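Local coordinates for protein soluble lytic murein transglycosylase (Escherichia coli, PDB 1QSA) that cleaves the glycosidic bonds between N-acetylmuramic acid and N-acetylglucosamine in peptidoglycan, with formation of a 1,6-anhydro bond in the N-acetylmuramic acid residue, at residues Asp455-Tyr460 with Ser469-Ile474; Gly361-Leu366 with Gly603-Leu608; Gln434-Gly439 with Glu446-Leu451; Thr561-Ser566 with Val573-Ser578. One frame throughout, in Å; residues are numbered along the deposited sequence.

Interaction 1 of 4, residues Asp455-Tyr460 with Ser469-Ile474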
loop_
_atom_site.group_PDB
_atom_site.type_symbol
_atom_site.label_atom_id
_atom_site.label_comp_id
_atom_site.label_asym_id
_atom_site.label_seq_id
_atom_site.Cartn_x
_atom_site.Cartn_y
_atom_site.Cartn_z
ATOM N N ASP A 455 -3.769 -28.449 -0.676
ATOM C CA ASP A 455 -4.880 -29.353 -0.363
ATOM C C ASP A 455 -6.174 -28.606 -0.041
ATOM O O ASP A 455 -7.241 -28.999 -0.506
ATOM C CB ASP A 455 -4.525 -30.278 0.803
ATOM C CG ASP A 455 -3.415 -31.260 0.458
ATOM O OD1 ASP A 455 -3.239 -31.570 -0.741
ATOM O OD2 ASP A 455 -2.716 -31.715 1.394
ATOM N N LEU A 456 -6.078 -27.515 0.715
ATOM C CA LEU A 456 -7.271 -26.747 1.050
ATOM C C LEU A 456 -7.877 -26.092 -0.187
ATOM O O LEU A 456 -9.092 -26.121 -0.361
ATOM C CB LEU A 456 -6.979 -25.692 2.119
ATOM C CG LEU A 456 -6.788 -26.229 3.544
ATOM C CD1 LEU A 456 -6.254 -25.132 4.456
ATOM C CD2 LEU A 456 -8.121 -26.770 4.060
ATOM N N PHE A 457 -7.047 -25.479 -1.026
ATOM C CA PHE A 457 -7.577 -24.853 -2.242
ATOM C C PHE A 457 -8.205 -25.882 -3.173
ATOM O O PHE A 457 -9.249 -25.621 -3.761
ATOM C CB PHE A 457 -6.518 -24.017 -2.973
ATOM C CG PHE A 457 -6.303 -22.654 -2.364
ATOM C CD1 PHE A 457 -7.247 -21.634 -2.555
ATOM C CD2 PHE A 457 -5.182 -22.394 -1.591
ATOM C CE1 PHE A 457 -7.067 -20.361 -1.972
ATOM C CE2 PHE A 457 -4.990 -21.142 -1.010
ATOM C CZ PHE A 457 -5.937 -20.121 -1.201
ATOM N N LYS A 458 -7.617 -27.077 -3.244
ATOM C CA LYS A 458 -8.160 -28.135 -4.083
ATOM C C LYS A 458 -9.534 -28.524 -3.552
ATOM O O LYS A 458 -10.521 -28.522 -4.288
ATOM C CB LYS A 458 -7.232 -29.361 -4.092
ATOM C CG LYS A 458 -7.726 -30.477 -5.013
ATOM C CD LYS A 458 -6.794 -31.676 -4.990
ATOM C CE LYS A 458 -7.258 -32.755 -5.970
ATOM N NZ LYS A 458 -6.502 -34.042 -5.773
ATOM N N ARG A 459 -9.603 -28.796 -2.251
ATOM C CA ARG A 459 -10.851 -29.187 -1.616
ATOM C C ARG A 459 -11.966 -28.157 -1.778
ATOM O O ARG A 459 -13.100 -28.517 -2.090
ATOM C CB ARG A 459 -10.619 -29.455 -0.124
ATOM C CG ARG A 459 -11.856 -29.917 0.639
ATOM C CD ARG A 459 -11.622 -29.947 2.144
ATOM N NE ARG A 459 -10.336 -30.545 2.495
ATOM C CZ ARG A 459 -9.748 -30.414 3.682
ATOM N NH1 ARG A 459 -10.338 -29.727 4.650
ATOM N NH2 ARG A 459 -8.573 -30.986 3.908
ATOM N N TYR A 460 -11.631 -26.878 -1.601
ATOM C CA TYR A 460 -12.621 -25.809 -1.685
ATOM C C TYR A 460 -12.949 -25.274 -3.067
ATOM O O TYR A 460 -13.762 -24.360 -3.193
ATOM C CB TYR A 460 -12.295 -24.686 -0.697
ATOM C CG TYR A 460 -12.597 -25.095 0.725
ATOM C CD1 TYR A 460 -13.894 -25.024 1.218
ATOM C CD2 TYR A 460 -11.602 -25.616 1.561
ATOM C CE1 TYR A 460 -14.199 -25.459 2.505
ATOM C CE2 TYR A 460 -11.905 -26.064 2.864
ATOM C CZ TYR A 460 -13.212 -25.976 3.315
ATOM O OH TYR A 460 -13.561 -26.398 4.575
ATOM N N SER A 469 -6.111 -22.790 -9.464
ATOM C CA SER A 469 -5.024 -21.853 -9.749
ATOM C C SER A 469 -5.479 -20.400 -9.594
ATOM O O SER A 469 -4.740 -19.557 -9.081
ATOM C CB SER A 469 -4.489 -22.089 -11.172
ATOM O OG SER A 469 -5.478 -21.783 -12.154
ATOM N N TYR A 470 -6.710 -20.135 -10.013
ATOM C CA TYR A 470 -7.275 -18.799 -9.945
ATOM C C TYR A 470 -7.494 -18.353 -8.496
ATOM O O TYR A 470 -7.157 -17.217 -8.144
ATOM C CB TYR A 470 -8.566 -18.734 -10.762
ATOM C CG TYR A 470 -9.232 -17.390 -10.705
ATOM C CD1 TYR A 470 -8.520 -16.223 -11.023
ATOM C CD2 TYR A 470 -10.558 -17.266 -10.279
ATOM C CE1 TYR A 470 -9.116 -14.958 -10.910
ATOM C CE2 TYR A 470 -11.161 -16.015 -10.166
ATOM C CZ TYR A 470 -10.436 -14.870 -10.480
ATOM O OH TYR A 470 -11.033 -13.633 -10.332
ATOM N N ALA A 471 -8.077 -19.227 -7.671
ATOM C CA ALA A 471 -8.287 -18.909 -6.246
ATOM C C ALA A 471 -6.936 -18.632 -5.580
ATOM O O ALA A 471 -6.792 -17.702 -4.779
ATOM C CB ALA A 471 -8.994 -20.048 -5.539
ATOM N N MET A 472 -5.929 -19.421 -5.944
ATOM C CA MET A 472 -4.585 -19.237 -5.417
ATOM C C MET A 472 -3.964 -17.909 -5.853
ATOM O O MET A 472 -3.318 -17.244 -5.044
ATOM C CB MET A 472 -3.701 -20.430 -5.786
ATOM C CG MET A 472 -4.142 -21.680 -5.041
ATOM S SD MET A 472 -3.284 -23.185 -5.507
ATOM C CE MET A 472 -1.758 -23.038 -4.544
ATOM N N ALA A 473 -4.194 -17.507 -7.103
ATOM C CA ALA A 473 -3.684 -16.234 -7.620
ATOM C C ALA A 473 -4.284 -15.079 -6.818
ATOM O O ALA A 473 -3.591 -14.116 -6.495
ATOM C CB ALA A 473 -4.042 -16.070 -9.101
ATOM N N ILE A 474 -5.588 -15.154 -6.560
ATOM C CA ILE A 474 -6.283 -14.109 -5.795
ATOM C C ILE A 474 -5.682 -14.007 -4.387
ATOM O O ILE A 474 -5.353 -12.912 -3.911
ATOM C CB ILE A 474 -7.819 -14.394 -5.747
ATOM C CG1 ILE A 474 -8.447 -14.139 -7.134
ATOM C CG2 ILE A 474 -8.514 -13.544 -4.650
ATOM C CD1 ILE A 474 -8.718 -12.652 -7.456
#
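Within the lysozyme-like SLT domain, helix 454-461 packs on helix 468-479 through Phe457, Ala471 and Met472, all three buried. Phe457 points toward the second helix and presents one face of its ring to Met472. CG of Met472 makes a CH-pi contact there, 3.8 Å from the centroid of the Phe457 ring and 22° off the normal, shifted toward the CG and CD2 side of the ring. With CG anti to the carbonyl carbon (chi1 -69°), the methionine chain leaves its helix across this face, and its sulfur follows as a Met-aromatic contact: SD of Met472 is 5.0 Å from the centroid of the Phe457 ring, in an oblique position. Ala471 CB meets the same ring at Phe457 CD1, 3.8 Å away. Ile527 of helix 523-540 also touches the Phe457 ring. An alanine in place of Phe457 would probably open a gap beside Met472 CG and Ala471 CB, leaving the methionine chain freer to turn. The side chain of Glu478, the predicted catalytic residue, is about 9 Å from that of Phe457. The contact is hydrophobic packing of two consecutive helices of the lysozyme-like fold, the second of which bears that predicted active-site residue.

Interaction 2 of 4, residues Gly361-Leu366 with Gly603-Leu608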
loop_
_atom_site.group_PDB
_atom_site.type_symbol
_atom_site.label_atom_id
_atom_site.label_comp_id
_atom_site.label_asym_id
_atom_site.label_seq_id
_atom_site.Cartn_x
_atom_site.Cartn_y
_atom_site.Cartn_z
ATOM N N GLY A 361 0.087 -15.605 -31.127
ATOM C CA GLY A 361 -0.047 -17.050 -31.136
ATOM C C GLY A 361 1.184 -17.860 -30.794
ATOM O O GLY A 361 1.342 -18.985 -31.273
ATOM N N GLU A 362 2.063 -17.294 -29.976
ATOM C CA GLU A 362 3.273 -17.991 -29.563
ATOM C C GLU A 362 3.210 -18.307 -28.071
ATOM O O GLU A 362 2.518 -17.635 -27.312
ATOM C CB GLU A 362 4.511 -17.159 -29.900
ATOM C CG GLU A 362 4.769 -17.061 -31.402
ATOM C CD GLU A 362 5.899 -16.116 -31.759
ATOM O OE1 GLU A 362 6.851 -15.973 -30.963
ATOM O OE2 GLU A 362 5.836 -15.514 -32.848
ATOM N N GLU A 363 3.866 -19.385 -27.667
ATOM C CA GLU A 363 3.874 -19.768 -26.263
ATOM C C GLU A 363 4.804 -18.840 -25.482
ATOM O O GLU A 363 5.906 -18.527 -25.936
ATOM C CB GLU A 363 4.307 -21.229 -26.119
ATOM C CG GLU A 363 4.315 -21.726 -24.688
ATOM C CD GLU A 363 4.231 -23.242 -24.574
ATOM O OE1 GLU A 363 5.033 -23.942 -25.237
ATOM O OE2 GLU A 363 3.362 -23.725 -23.812
ATOM N N TYR A 364 4.318 -18.334 -24.353
ATOM C CA TYR A 364 5.123 -17.448 -23.521
ATOM C C TYR A 364 6.174 -18.270 -22.767
ATOM O O TYR A 364 5.873 -19.340 -22.241
ATOM C CB TYR A 364 4.234 -16.693 -22.529
ATOM C CG TYR A 364 5.015 -15.805 -21.592
ATOM C CD1 TYR A 364 5.541 -14.596 -22.028
ATOM C CD2 TYR A 364 5.268 -16.198 -20.280
ATOM C CE1 TYR A 364 6.310 -13.795 -21.184
ATOM C CE2 TYR A 364 6.030 -15.407 -19.428
ATOM C CZ TYR A 364 6.552 -14.210 -19.889
ATOM O OH TYR A 364 7.344 -13.437 -19.074
ATOM N N GLU A 365 7.406 -17.770 -22.746
ATOM C CA GLU A 365 8.500 -18.444 -22.055
ATOM C C GLU A 365 8.748 -17.838 -20.683
ATOM O O GLU A 365 9.123 -16.672 -20.567
ATOM C CB GLU A 365 9.784 -18.380 -22.879
ATOM C CG GLU A 365 9.748 -19.217 -24.151
ATOM C CD GLU A 365 11.059 -19.183 -24.918
ATOM O OE1 GLU A 365 11.725 -18.122 -24.924
ATOM O OE2 GLU A 365 11.425 -20.219 -25.516
ATOM N N LEU A 366 8.512 -18.629 -19.645
ATOM C CA LEU A 366 8.739 -18.170 -18.287
ATOM C C LEU A 366 10.221 -18.245 -17.963
ATOM O O LEU A 366 10.852 -19.274 -18.183
ATOM C CB LEU A 366 7.991 -19.047 -17.282
ATOM C CG LEU A 366 6.488 -18.885 -17.099
ATOM C CD1 LEU A 366 6.044 -19.756 -15.944
ATOM C CD2 LEU A 366 6.194 -17.449 -16.770
ATOM N N GLY A 603 1.565 -27.710 -13.598
ATOM C CA GLY A 603 1.733 -28.558 -14.771
ATOM C C GLY A 603 0.814 -28.297 -15.950
ATOM O O GLY A 603 0.703 -29.141 -16.847
ATOM N N ASP A 604 0.144 -27.145 -15.952
ATOM C CA ASP A 604 -0.762 -26.773 -17.034
ATOM C C ASP A 604 -0.170 -25.668 -17.903
ATOM O O ASP A 604 0.802 -25.022 -17.522
ATOM C CB ASP A 604 -2.105 -26.316 -16.469
ATOM C CG ASP A 604 -2.779 -27.383 -15.634
ATOM O OD1 ASP A 604 -2.835 -28.556 -16.067
ATOM O OD2 ASP A 604 -3.255 -27.050 -14.533
ATOM N N LYS A 605 -0.753 -25.476 -19.083
ATOM C CA LYS A 605 -0.310 -24.461 -20.037
ATOM C C LYS A 605 -0.664 -23.074 -19.503
ATOM O O LYS A 605 -1.834 -22.762 -19.272
ATOM C CB LYS A 605 -0.982 -24.714 -21.388
ATOM C CG LYS A 605 -0.461 -23.867 -22.538
ATOM C CD LYS A 605 -1.023 -24.378 -23.865
ATOM C CE LYS A 605 -0.709 -23.431 -25.021
ATOM N NZ LYS A 605 0.749 -23.138 -25.173
ATOM N N PRO A 606 0.337 -22.201 -19.351
ATOM C CA PRO A 606 0.071 -20.856 -18.829
ATOM C C PRO A 606 -0.442 -19.764 -19.776
ATOM O O PRO A 606 -0.099 -18.602 -19.600
ATOM C CB PRO A 606 1.400 -20.482 -18.179
ATOM C CG PRO A 606 2.412 -21.123 -19.071
ATOM C CD PRO A 606 1.786 -22.435 -19.524
ATOM N N THR A 607 -1.304 -20.114 -20.731
ATOM C CA THR A 607 -1.852 -19.114 -21.656
ATOM C C THR A 607 -2.557 -18.052 -20.804
ATOM O O THR A 607 -3.285 -18.387 -19.880
ATOM C CB THR A 607 -2.853 -19.749 -22.639
ATOM O OG1 THR A 607 -2.234 -20.881 -23.275
ATOM C CG2 THR A 607 -3.276 -18.731 -23.720
ATOM N N LEU A 608 -2.345 -16.781 -21.112
ATOM C CA LEU A 608 -2.922 -15.710 -20.298
ATOM C C LEU A 608 -4.435 -15.702 -20.108
ATOM O O LEU A 608 -4.928 -15.491 -18.992
ATOM C CB LEU A 608 -2.465 -14.344 -20.810
ATOM C CG LEU A 608 -2.908 -13.181 -19.911
ATOM C CD1 LEU A 608 -2.129 -13.209 -18.599
ATOM C CD2 LEU A 608 -2.711 -11.862 -20.641
#
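Neither backbone is a regular helix or strand where Glu363 meets Lys605. From Glu362 to Leu366 the chain is extended, whereas 603-608 is irregular, and the CA atoms come nearest at Glu363 and Thr607, 7.4 Å apart. Each segment begins at a glycine of positive phi that closes a helix with a Schellman motif: Gly361 after helix 351-359 and Gly603 after helix 582-601. The contact therefore joins two loops leaving helix ends, 237 residues apart in sequence, at the surface of this largely helical protein. Its one close approach is a salt bridge, Lys605 NZ to Glu363 OE2 at 3.0 Å, whose hydrogen-bond geometry is weak. Both chains run out with CG opposite the backbone N (chi1 -179° for Glu363, -171° for Lys605). The lysine then bends at its last torsion (chi4 55°), which brings Lys605 NZ alongside the glutamate stem, 3.9 Å from Glu363 CG. Both residues are exposed, so solvent is likely to screen the pair. Next to Lys605, Pro606 points toward the other loop, yet the fit is loose: the nearest approach of its side chain is 4.7 Å, from Pro606 CD to Glu363 OE2. Leu366 rests on Tyr597 and Tyr600 of helix 582-601, and Leu608 on Met354, Val355 and Gln358 of helix 351-359. The backbone O of Lys605 accepts a hydrogen bond from Arg599 NH2.

Interaction 3 of 4, residues Gln434-Gly439 with Glu446-Leu451. With SO4 (sulfate ion), chain B; SO4 (sulfate ion), chain H.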
loop_
_atom_site.group_PDB
_atom_site.type_symbol
_atom_site.label_atom_id
_atom_site.label_comp_id
_atom_site.label_asym_id
_atom_site.label_seq_id
_atom_site.Cartn_x
_atom_site.Cartn_y
_atom_site.Cartn_z
ATOM N N GLN A 434 8.250 -12.966 1.071
ATOM C CA GLN A 434 8.861 -11.796 1.692
ATOM C C GLN A 434 10.342 -11.648 1.338
ATOM O O GLN A 434 10.824 -10.536 1.094
ATOM C CB GLN A 434 8.652 -11.867 3.210
ATOM C CG GLN A 434 9.066 -10.612 3.972
ATOM C CD GLN A 434 8.947 -10.772 5.479
ATOM O OE1 GLN A 434 8.241 -11.649 5.970
ATOM N NE2 GLN A 434 9.626 -9.903 6.220
ATOM N N ALA A 435 11.060 -12.769 1.300
ATOM C CA ALA A 435 12.478 -12.753 0.961
ATOM C C ALA A 435 12.671 -12.401 -0.517
ATOM O O ALA A 435 13.623 -11.694 -0.860
ATOM C CB ALA A 435 13.118 -14.091 1.276
ATOM N N THR A 436 11.789 -12.877 -1.400
ATOM C CA THR A 436 11.955 -12.524 -2.814
ATOM C C THR A 436 11.754 -11.022 -3.011
ATOM O O THR A 436 12.411 -10.411 -3.847
ATOM C CB THR A 436 11.009 -13.311 -3.772
ATOM O OG1 THR A 436 9.639 -12.964 -3.523
ATOM C CG2 THR A 436 11.197 -14.814 -3.606
ATOM N N ILE A 437 10.879 -10.423 -2.206
ATOM C CA ILE A 437 10.626 -8.992 -2.313
ATOM C C ILE A 437 11.832 -8.208 -1.791
ATOM O O ILE A 437 12.301 -7.281 -2.449
ATOM C CB ILE A 437 9.336 -8.589 -1.579
ATOM C CG1 ILE A 437 8.142 -9.188 -2.310
ATOM C CG2 ILE A 437 9.200 -7.065 -1.497
ATOM C CD1 ILE A 437 6.828 -9.100 -1.539
ATOM N N ALA A 438 12.370 -8.623 -0.644
ATOM C CA ALA A 438 13.542 -7.958 -0.071
ATOM C C ALA A 438 14.743 -7.988 -1.016
ATOM O O ALA A 438 15.469 -7.000 -1.134
ATOM C CB ALA A 438 13.923 -8.612 1.265
ATOM N N GLY A 439 14.947 -9.111 -1.701
ATOM C CA GLY A 439 16.082 -9.213 -2.600
ATOM C C GLY A 439 15.790 -8.834 -4.038
ATOM O O GLY A 439 16.681 -8.935 -4.888
ATOM N N GLU A 446 9.533 -19.677 -8.638
ATOM C CA GLU A 446 9.065 -20.755 -7.769
ATOM C C GLU A 446 8.877 -20.284 -6.326
ATOM O O GLU A 446 7.897 -20.645 -5.680
ATOM C CB GLU A 446 10.008 -21.971 -7.817
ATOM C CG GLU A 446 9.328 -23.201 -7.247
ATOM C CD GLU A 446 10.110 -24.483 -7.397
ATOM O OE1 GLU A 446 11.344 -24.430 -7.562
ATOM O OE2 GLU A 446 9.464 -25.554 -7.339
ATOM N N GLU A 447 9.825 -19.485 -5.835
ATOM C CA GLU A 447 9.771 -18.958 -4.471
ATOM C C GLU A 447 8.769 -17.816 -4.335
ATOM O O GLU A 447 8.209 -17.595 -3.253
ATOM C CB GLU A 447 11.161 -18.506 -3.999
ATOM C CG GLU A 447 12.194 -19.643 -3.842
ATOM C CD GLU A 447 12.752 -20.141 -5.162
ATOM O OE1 GLU A 447 12.818 -19.363 -6.134
ATOM O OE2 GLU A 447 13.146 -21.322 -5.231
ATOM N N ARG A 448 8.538 -17.092 -5.430
ATOM C CA ARG A 448 7.572 -15.992 -5.427
ATOM C C ARG A 448 6.126 -16.505 -5.493
ATOM O O ARG A 448 5.202 -15.817 -5.055
ATOM C CB ARG A 448 7.773 -15.074 -6.648
ATOM C CG ARG A 448 9.104 -14.289 -6.685
ATOM C CD ARG A 448 9.137 -13.305 -7.879
ATOM N NE ARG A 448 8.101 -12.292 -7.748
ATOM C CZ ARG A 448 7.466 -11.717 -8.770
ATOM N NH1 ARG A 448 7.810 -11.988 -10.027
ATOM N NH2 ARG A 448 6.509 -10.834 -8.533
ATOM N N PHE A 449 5.924 -17.688 -6.072
ATOM C CA PHE A 449 4.575 -18.216 -6.239
ATOM C C PHE A 449 4.476 -19.649 -5.759
ATOM O O PHE A 449 4.180 -20.563 -6.534
ATOM C CB PHE A 449 4.180 -18.074 -7.720
ATOM C CG PHE A 449 4.197 -16.649 -8.194
ATOM C CD1 PHE A 449 3.181 -15.770 -7.806
ATOM C CD2 PHE A 449 5.293 -16.145 -8.910
ATOM C CE1 PHE A 449 3.262 -14.404 -8.113
ATOM C CE2 PHE A 449 5.388 -14.787 -9.221
ATOM C CZ PHE A 449 4.372 -13.910 -8.819
ATOM N N PRO A 450 4.653 -19.854 -4.442
ATOM C CA PRO A 450 4.585 -21.199 -3.873
ATOM C C PRO A 450 3.176 -21.783 -3.894
ATOM O O PRO A 450 2.201 -21.030 -3.826
ATOM C CB PRO A 450 5.062 -20.978 -2.441
ATOM C CG PRO A 450 4.552 -19.595 -2.123
ATOM C CD PRO A 450 4.899 -18.840 -3.391
ATOM N N LEU A 451 3.077 -23.114 -3.964
ATOM C CA LEU A 451 1.788 -23.803 -3.963
ATOM C C LEU A 451 1.276 -23.915 -2.530
ATOM O O LEU A 451 1.120 -25.014 -1.979
ATOM C CB LEU A 451 1.912 -25.192 -4.600
ATOM C CG LEU A 451 2.328 -25.170 -6.071
ATOM C CD1 LEU A 451 2.438 -26.601 -6.595
ATOM C CD2 LEU A 451 1.332 -24.367 -6.901
HETATM S S SO4 B . 5.303 -10.105 -12.244
HETATM O O1 SO4 B . 4.048 -10.468 -12.931
HETATM O O2 SO4 B . 6.230 -11.254 -12.279
HETATM O O3 SO4 B . 5.901 -8.963 -12.957
HETATM O O4 SO4 B . 5.042 -9.711 -10.848
HETATM S S SO4 H . 5.128 -9.080 -5.491
HETATM O O1 SO4 H . 4.642 -9.591 -6.788
HETATM O O2 SO4 H . 4.929 -7.620 -5.430
HETATM O O3 SO4 H . 4.374 -9.723 -4.402
HETATM O O4 SO4 H . 6.558 -9.392 -5.353
HETATM O O HOH W 1 7.639 -11.730 -4.980
#
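Thr436 packs against Glu447 and Arg448 where helix 429-438, in the L domain, meets the short helix 445-448 that follows it, a small packing contact between consecutive helices of the alpha-superhelical chain. Thr436 CG2 touches Glu447 CB at 3.7 Å, while the acidic end of Glu447 turns away to a salt bridge with Arg421. The threonine's OG1 bonds to Val433 O one turn back, and Thr436 OG1 comes within 3.5 Å of Arg448 CG. A water donates to Thr436 OG1 and accepts from Arg448 NE, bridging the helices by hydrogen bonds where no direct one forms; it also donates to the sulfate of chain H. Next along, Ile437 lays CG1 3.4 Å from O4 of that sulfate. The arginine bends at chi3 (63°), and its guanidinium meets two sulfates, probably from the crystallisation liquor, at its edge. Phe449 CE2 lies 3.7 Å above the plane of the Arg448 guanidinium, over its centre. A leucine in place of Arg448 would probably leave both sulfates without this charged partner and the bridging water without its NE donor. NH1 and NH2 of Arg448 grip the chain B sulfate as a pair, the NH2 to O4 bond being nearly straight at 175°, while NH2 also reaches O1 of the chain H sulfate at 2.8 Å.

Interaction 4 of 4, residues Thr561-Ser566 with Val573-Ser578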
loop_
_atom_site.group_PDB
_atom_site.type_symbol
_atom_site.label_atom_id
_atom_site.label_comp_id
_atom_site.label_asym_id
_atom_site.label_seq_id
_atom_site.Cartn_x
_atom_site.Cartn_y
_atom_site.Cartn_z
ATOM N N THR A 561 -20.971 -0.920 -14.012
ATOM C CA THR A 561 -20.805 0.433 -14.551
ATOM C C THR A 561 -19.743 0.460 -15.658
ATOM O O THR A 561 -19.961 1.004 -16.741
ATOM C CB THR A 561 -20.421 1.421 -13.428
ATOM O OG1 THR A 561 -21.520 1.527 -12.518
ATOM C CG2 THR A 561 -20.094 2.803 -13.981
ATOM N N TRP A 562 -18.587 -0.134 -15.390
ATOM C CA TRP A 562 -17.528 -0.175 -16.383
ATOM C C TRP A 562 -17.951 -0.881 -17.671
ATOM O O TRP A 562 -17.649 -0.414 -18.775
ATOM C CB TRP A 562 -16.293 -0.838 -15.776
ATOM C CG TRP A 562 -15.723 -0.027 -14.643
ATOM C CD1 TRP A 562 -15.960 1.300 -14.378
ATOM C CD2 TRP A 562 -14.842 -0.495 -13.612
ATOM N NE1 TRP A 562 -15.277 1.683 -13.244
ATOM C CE2 TRP A 562 -14.589 0.602 -12.750
ATOM C CE3 TRP A 562 -14.241 -1.735 -13.325
ATOM C CZ2 TRP A 562 -13.766 0.497 -11.620
ATOM C CZ3 TRP A 562 -13.413 -1.835 -12.191
ATOM C CH2 TRP A 562 -13.189 -0.722 -11.359
ATOM N N LEU A 563 -18.704 -1.972 -17.533
ATOM C CA LEU A 563 -19.173 -2.703 -18.706
ATOM C C LEU A 563 -20.216 -1.894 -19.477
ATOM O O LEU A 563 -20.279 -1.961 -20.703
ATOM C CB LEU A 563 -19.707 -4.081 -18.307
ATOM C CG LEU A 563 -18.603 -5.126 -18.107
ATOM C CD1 LEU A 563 -19.157 -6.378 -17.413
ATOM C CD2 LEU A 563 -17.995 -5.466 -19.474
ATOM N N GLY A 564 -20.982 -1.080 -18.749
ATOM C CA GLY A 564 -21.979 -0.223 -19.380
ATOM C C GLY A 564 -21.283 0.883 -20.169
ATOM O O GLY A 564 -21.800 1.344 -21.193
ATOM N N ASN A 565 -20.091 1.268 -19.716
ATOM C CA ASN A 565 -19.294 2.312 -20.366
ATOM C C ASN A 565 -18.674 1.832 -21.683
ATOM O O ASN A 565 -18.812 2.496 -22.706
ATOM C CB ASN A 565 -18.176 2.806 -19.434
ATOM C CG ASN A 565 -18.693 3.568 -18.215
ATOM O OD1 ASN A 565 -19.848 3.994 -18.165
ATOM N ND2 ASN A 565 -17.811 3.766 -17.230
ATOM N N SER A 566 -18.002 0.681 -21.663
ATOM C CA SER A 566 -17.373 0.135 -22.864
ATOM C C SER A 566 -18.473 -0.327 -23.828
ATOM O O SER A 566 -18.332 -0.208 -25.047
ATOM C CB SER A 566 -16.400 -1.001 -22.501
ATOM O OG SER A 566 -16.955 -1.872 -21.529
ATOM N N VAL A 573 -8.031 -6.836 -23.619
ATOM C CA VAL A 573 -6.874 -6.061 -23.170
ATOM C C VAL A 573 -7.256 -4.598 -22.990
ATOM O O VAL A 573 -6.853 -3.973 -22.026
ATOM C CB VAL A 573 -5.690 -6.176 -24.171
ATOM C CG1 VAL A 573 -4.413 -5.609 -23.556
ATOM C CG2 VAL A 573 -5.481 -7.639 -24.595
ATOM N N ALA A 574 -8.059 -4.066 -23.918
ATOM C CA ALA A 574 -8.507 -2.674 -23.836
ATOM C C ALA A 574 -9.398 -2.487 -22.599
ATOM O O ALA A 574 -9.314 -1.461 -21.912
ATOM C CB ALA A 574 -9.261 -2.279 -25.107
ATOM N N PHE A 575 -10.223 -3.484 -22.288
ATOM C CA PHE A 575 -11.073 -3.383 -21.098
ATOM C C PHE A 575 -10.201 -3.327 -19.819
ATOM O O PHE A 575 -10.408 -2.479 -18.966
ATOM C CB PHE A 575 -12.075 -4.527 -21.016
ATOM C CG PHE A 575 -13.033 -4.389 -19.874
ATOM C CD1 PHE A 575 -14.182 -3.607 -19.996
ATOM C CD2 PHE A 575 -12.747 -4.968 -18.641
ATOM C CE1 PHE A 575 -15.022 -3.404 -18.891
ATOM C CE2 PHE A 575 -13.575 -4.774 -17.537
ATOM C CZ PHE A 575 -14.713 -3.986 -17.672
ATOM N N VAL A 576 -9.190 -4.190 -19.728
ATOM C CA VAL A 576 -8.306 -4.185 -18.555
ATOM C C VAL A 576 -7.560 -2.849 -18.435
ATOM O O VAL A 576 -7.556 -2.216 -17.372
ATOM C CB VAL A 576 -7.258 -5.327 -18.642
ATOM C CG1 VAL A 576 -6.179 -5.173 -17.531
ATOM C CG2 VAL A 576 -7.947 -6.675 -18.504
ATOM N N GLU A 577 -6.977 -2.393 -19.542
ATOM C CA GLU A 577 -6.195 -1.164 -19.525
ATOM C C GLU A 577 -7.003 0.098 -19.249
ATOM O O GLU A 577 -6.479 1.061 -18.681
ATOM C CB GLU A 577 -5.406 -1.004 -20.832
ATOM C CG GLU A 577 -4.339 0.083 -20.735
ATOM C CD GLU A 577 -3.365 -0.177 -19.599
ATOM O OE1 GLU A 577 -2.814 -1.282 -19.529
ATOM O OE2 GLU A 577 -3.153 0.710 -18.756
ATOM N N SER A 578 -8.275 0.091 -19.646
ATOM C CA SER A 578 -9.143 1.249 -19.465
ATOM C C SER A 578 -9.895 1.301 -18.134
ATOM O O SER A 578 -10.622 2.262 -17.867
ATOM C CB SER A 578 -10.116 1.399 -20.648
ATOM O OG SER A 578 -10.964 0.274 -20.766
#
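Phe575 carries the packing of helix 572-578 on helix 556-566, consecutive helices joined by a short loop in the lysozyme-like SLT domain. The local axes approach to 11.3 Å, with an angle of 123° between their directions. Apolar contacts come first. With CG opposite the backbone N (chi1 -175°), the phenylalanine ring reaches toward helix 556-566, where Leu563 CD2 lies 3.7 Å from Phe575 CE1 and the two side chains cross at about a right angle. Trp562 adds its CB, 4.0 Å from Phe575 CZ, while its indole leads away to an edge-to-face contact with Phe581. Polar atoms meet the ring at its rim: Ser566 OG lies in the ring plane, 3.6 Å from Phe575 CE1, and Trp562 O is near that plane too. No hydrogen bond joins the two segments here; the serine hydroxyl is hydrogen-bonded to the backbone O of Tyr618, the C-terminal residue, whose ring also meets Phe575. Phe547 of helix 545-554 packs edge-to-face with Phe575 as well. Within the second helix, Ala574 O accepts Ser578 OG at 2.7 Å and Ser578 N at 2.9 Å, the two donors arriving from opposite faces of the carbonyl plane.

How the interactions relate
Interaction 2 closes a loop of more than two hundred residues, and within it lie interaction 3, interaction 1 and interaction 4, in that order along the chain. Interactions 1 and 3 are adjacent, their centres 18 Å apart: Met472 CE packs on Leu451 CA at 3.7 Å, and helices 445-448 and 454-461 follow each other, so the two contacts are neighbours both along the chain and in space. Interaction 4 belongs to the same SLT domain as interaction 1, but its centre is 27 Å away. Helix 582-601 makes side-chain contacts at interactions 1, 2 and 3 and pairs Lys589 with Glu577 at interaction 4, so one helix borders all four contacts.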